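Local structure of exocyst complex component EXO70 (Saccharomyces cerevisiae, 2B1E) at residues 71-74 against 75-79. The protein helps to tether secretory vesicles to sites of exocytosis as a subunit of the exocyst complex and plays a role in that complex's assembly. Sequence-based numbering, arbitrary orientation.
Sequences ILTH and LEQLI
L75 packs one helical turn on from I71, the two side chains lying alongside each other and pointing the same way, with L75 CD1 4.0 Å from I71 CG1. I71 brings CG1 into this contact by setting it anti to its own backbone N (chi1 -161°). In the backbone, L75 N donates to I71 O at 2.9 Å, and L75 CG rests 3.4 Å from the same I71 O. All of this belongs to helix 66-94 near the N-terminal end of the rod-shaped molecule. I71 continues onto L18 and A19 of helix 15-30, while L75 touches A22 of that helix and L48 of helix 38-56.

Three residues on from the I71-L75 bond, H74 O accepts from L78 N at 2.9 Å. The H74 imidazole reaches toward helix 15-30, where NE2 is hydrogen-bonded to E26, and NE2 also passes 4.3 Å from L78 CD2, which meets the ring obliquely. L78 itself touches both E26 and L48. On another side of the helix a water links T73 and E76: it donates to E76 OE1 at 2.7 Å and lies 3.0 Å from T73 OG1, which is also hydrogen-bonded to H69 O, one turn back.

The chemistry thus changes round the helix: I71, L75 and L78 supply a buried apolar strip to helices 15-30 and 38-56, H74 borders it with a polar tie that the E26 carboxylate would probably polarise, and T73 and E76 meet through water.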
ATOM      1  N   ILE A  71      17.551  56.020 -43.270  1.00 11.56           N
ATOM      2  CA  ILE A  71      18.049  54.651 -43.346  1.00 12.43           C
ATOM      3  C   ILE A  71      18.121  54.000 -41.956  1.00 11.80           C
ATOM      4  O   ILE A  71      17.862  52.803 -41.811  1.00 10.14           O
ATOM      5  CB  ILE A  71      19.428  54.573 -44.044  1.00 13.20           C
ATOM      6  CG1 ILE A  71      19.679  53.129 -44.508  1.00 12.09           C
ATOM      7  CG2 ILE A  71      20.529  55.028 -43.103  1.00 10.96           C
ATOM      8  CD1 ILE A  71      20.958  52.944 -45.330  1.00 12.90           C
ATOM      9  N   LEU A  72      18.462  54.779 -40.928  1.00 11.82           N
ATOM     10  CA  LEU A  72      18.510  54.228 -39.578  1.00 10.76           C
ATOM     11  C   LEU A  72      17.143  53.641 -39.204  1.00 11.06           C
ATOM     12  O   LEU A  72      17.048  52.522 -38.696  1.00  8.47           O
ATOM     13  CB  LEU A  72      18.884  55.305 -38.544  1.00 12.62           C
ATOM     14  CG  LEU A  72      20.300  55.891 -38.553  1.00 14.10           C
ATOM     15  CD1 LEU A  72      20.444  56.880 -37.379  1.00 14.54           C
ATOM     16  CD2 LEU A  72      21.322  54.779 -38.441  1.00 11.95           C
ATOM     17  N   THR A  73      16.084  54.397 -39.451  1.00 10.78           N
ATOM     18  CA  THR A  73      14.742  53.924 -39.110  1.00 12.65           C
ATOM     19  C   THR A  73      14.327  52.750 -39.999  1.00 11.42           C
ATOM     20  O   THR A  73      13.707  51.800 -39.528  1.00 10.33           O
ATOM     21  CB  THR A  73      13.702  55.062 -39.235  1.00 14.71           C
ATOM     22  OG1 THR A  73      14.057  56.124 -38.338  1.00 13.43           O
ATOM     23  CG2 THR A  73      12.309  54.563 -38.875  1.00 15.35           C
ATOM     24  N   HIS A  74      14.685  52.813 -41.278  1.00 12.28           N
ATOM     25  CA  HIS A  74      14.337  51.747 -42.206  1.00 12.16           C
ATOM     26  C   HIS A  74      14.978  50.430 -41.769  1.00 10.65           C
ATOM     27  O   HIS A  74      14.308  49.408 -41.682  1.00 10.87           O
ATOM     28  CB  HIS A  74      14.791  52.104 -43.622  1.00 13.94           C
ATOM     29  CG  HIS A  74      14.422  51.074 -44.643  1.00 14.47           C
ATOM     30  ND1 HIS A  74      15.147  50.878 -45.797  1.00 16.04           N
ATOM     31  CD2 HIS A  74      13.415  50.169 -44.673  1.00 16.37           C
ATOM     32  CE1 HIS A  74      14.607  49.892 -46.493  1.00 19.69           C
ATOM     33  NE2 HIS A  74      13.554  49.444 -45.832  1.00 17.94           N
ATOM     34  N   LEU A  75      16.279  50.453 -41.492  1.00  9.05           N
ATOM     35  CA  LEU A  75      16.974  49.253 -41.045  1.00  9.52           C
ATOM     36  C   LEU A  75      16.361  48.748 -39.734  1.00 10.50           C
ATOM     37  O   LEU A  75      16.050  47.571 -39.596  1.00  8.21           O
ATOM     38  CB  LEU A  75      18.469  49.545 -40.841  1.00  9.82           C
ATOM     39  CG  LEU A  75      19.302  49.705 -42.118  1.00 13.69           C
ATOM     40  CD1 LEU A  75      20.657  50.312 -41.781  1.00 14.20           C
ATOM     41  CD2 LEU A  75      19.485  48.336 -42.779  1.00 15.83           C
ATOM     42  N   GLU A  76      16.166  49.649 -38.777  1.00  8.89           N
ATOM     43  CA  GLU A  76      15.601  49.243 -37.495  1.00 10.26           C
ATOM     44  C   GLU A  76      14.230  48.568 -37.664  1.00  8.83           C
ATOM     45  O   GLU A  76      13.996  47.490 -37.113  1.00  7.17           O
ATOM     46  CB  GLU A  76      15.488  50.457 -36.561  1.00 15.80           C
ATOM     47  CG  GLU A  76      16.834  51.116 -36.219  1.00 19.34           C
ATOM     48  CD  GLU A  76      16.679  52.433 -35.453  1.00 22.83           C
ATOM     49  OE1 GLU A  76      15.579  53.031 -35.486  1.00 19.79           O
ATOM     50  OE2 GLU A  76      17.667  52.877 -34.825  1.00 25.21           O
ATOM     51  N   GLN A  77      13.336  49.176 -38.446  1.00  7.04           N
ATOM     52  CA  GLN A  77      12.003  48.597 -38.627  1.00  8.59           C
ATOM     53  C   GLN A  77      11.961  47.318 -39.454  1.00  8.13           C
ATOM     54  O   GLN A  77      11.204  46.405 -39.127  1.00  9.29           O
ATOM     55  CB  GLN A  77      11.028  49.630 -39.204  1.00  9.08           C
ATOM     56  CG  GLN A  77      10.720  50.789 -38.242  1.00  9.37           C
ATOM     57  CD  GLN A  77      10.207  50.317 -36.897  1.00 11.81           C
ATOM     58  OE1 GLN A  77       9.407  49.390 -36.818  1.00 10.63           O
ATOM     59  NE2 GLN A  77      10.664  50.956 -35.828  1.00 10.24           N
ATOM     60  N   LEU A  78      12.750  47.246 -40.519  1.00  8.56           N
ATOM     61  CA  LEU A  78      12.789  46.040 -41.348  1.00  8.71           C
ATOM     62  C   LEU A  78      13.281  44.857 -40.513  1.00 11.16           C
ATOM     63  O   LEU A  78      12.795  43.730 -40.663  1.00  9.60           O
ATOM     64  CB  LEU A  78      13.701  46.265 -42.560  1.00  8.42           C
ATOM     65  CG  LEU A  78      13.897  45.085 -43.520  1.00  7.98           C
ATOM     66  CD1 LEU A  78      12.548  44.591 -44.068  1.00  8.64           C
ATOM     67  CD2 LEU A  78      14.811  45.541 -44.653  1.00 10.13           C
ATOM     68  N   ILE A  79      14.243  45.108 -39.624  1.00  9.01           N
ATOM     69  CA  ILE A  79      14.749  44.049 -38.751  1.00  9.61           C
ATOM     70  C   ILE A  79      13.622  43.615 -37.811  1.00 11.55           C
ATOM     71  O   ILE A  79      13.391  42.424 -37.594  1.00  9.64           O
ATOM     72  CB  ILE A  79      15.981  44.545 -37.916  1.00  9.02           C
ATOM     73  CG1 ILE A  79      17.183  44.780 -38.844  1.00  9.92           C
ATOM     74  CG2 ILE A  79      16.359  43.523 -36.864  1.00 12.32           C
ATOM     75  CD1 ILE A  79      18.380  45.479 -38.177  1.00  8.57           C
TER
HETATM   76  O   HOH W   1      15.427  55.718 -35.708  1.00 33.56           O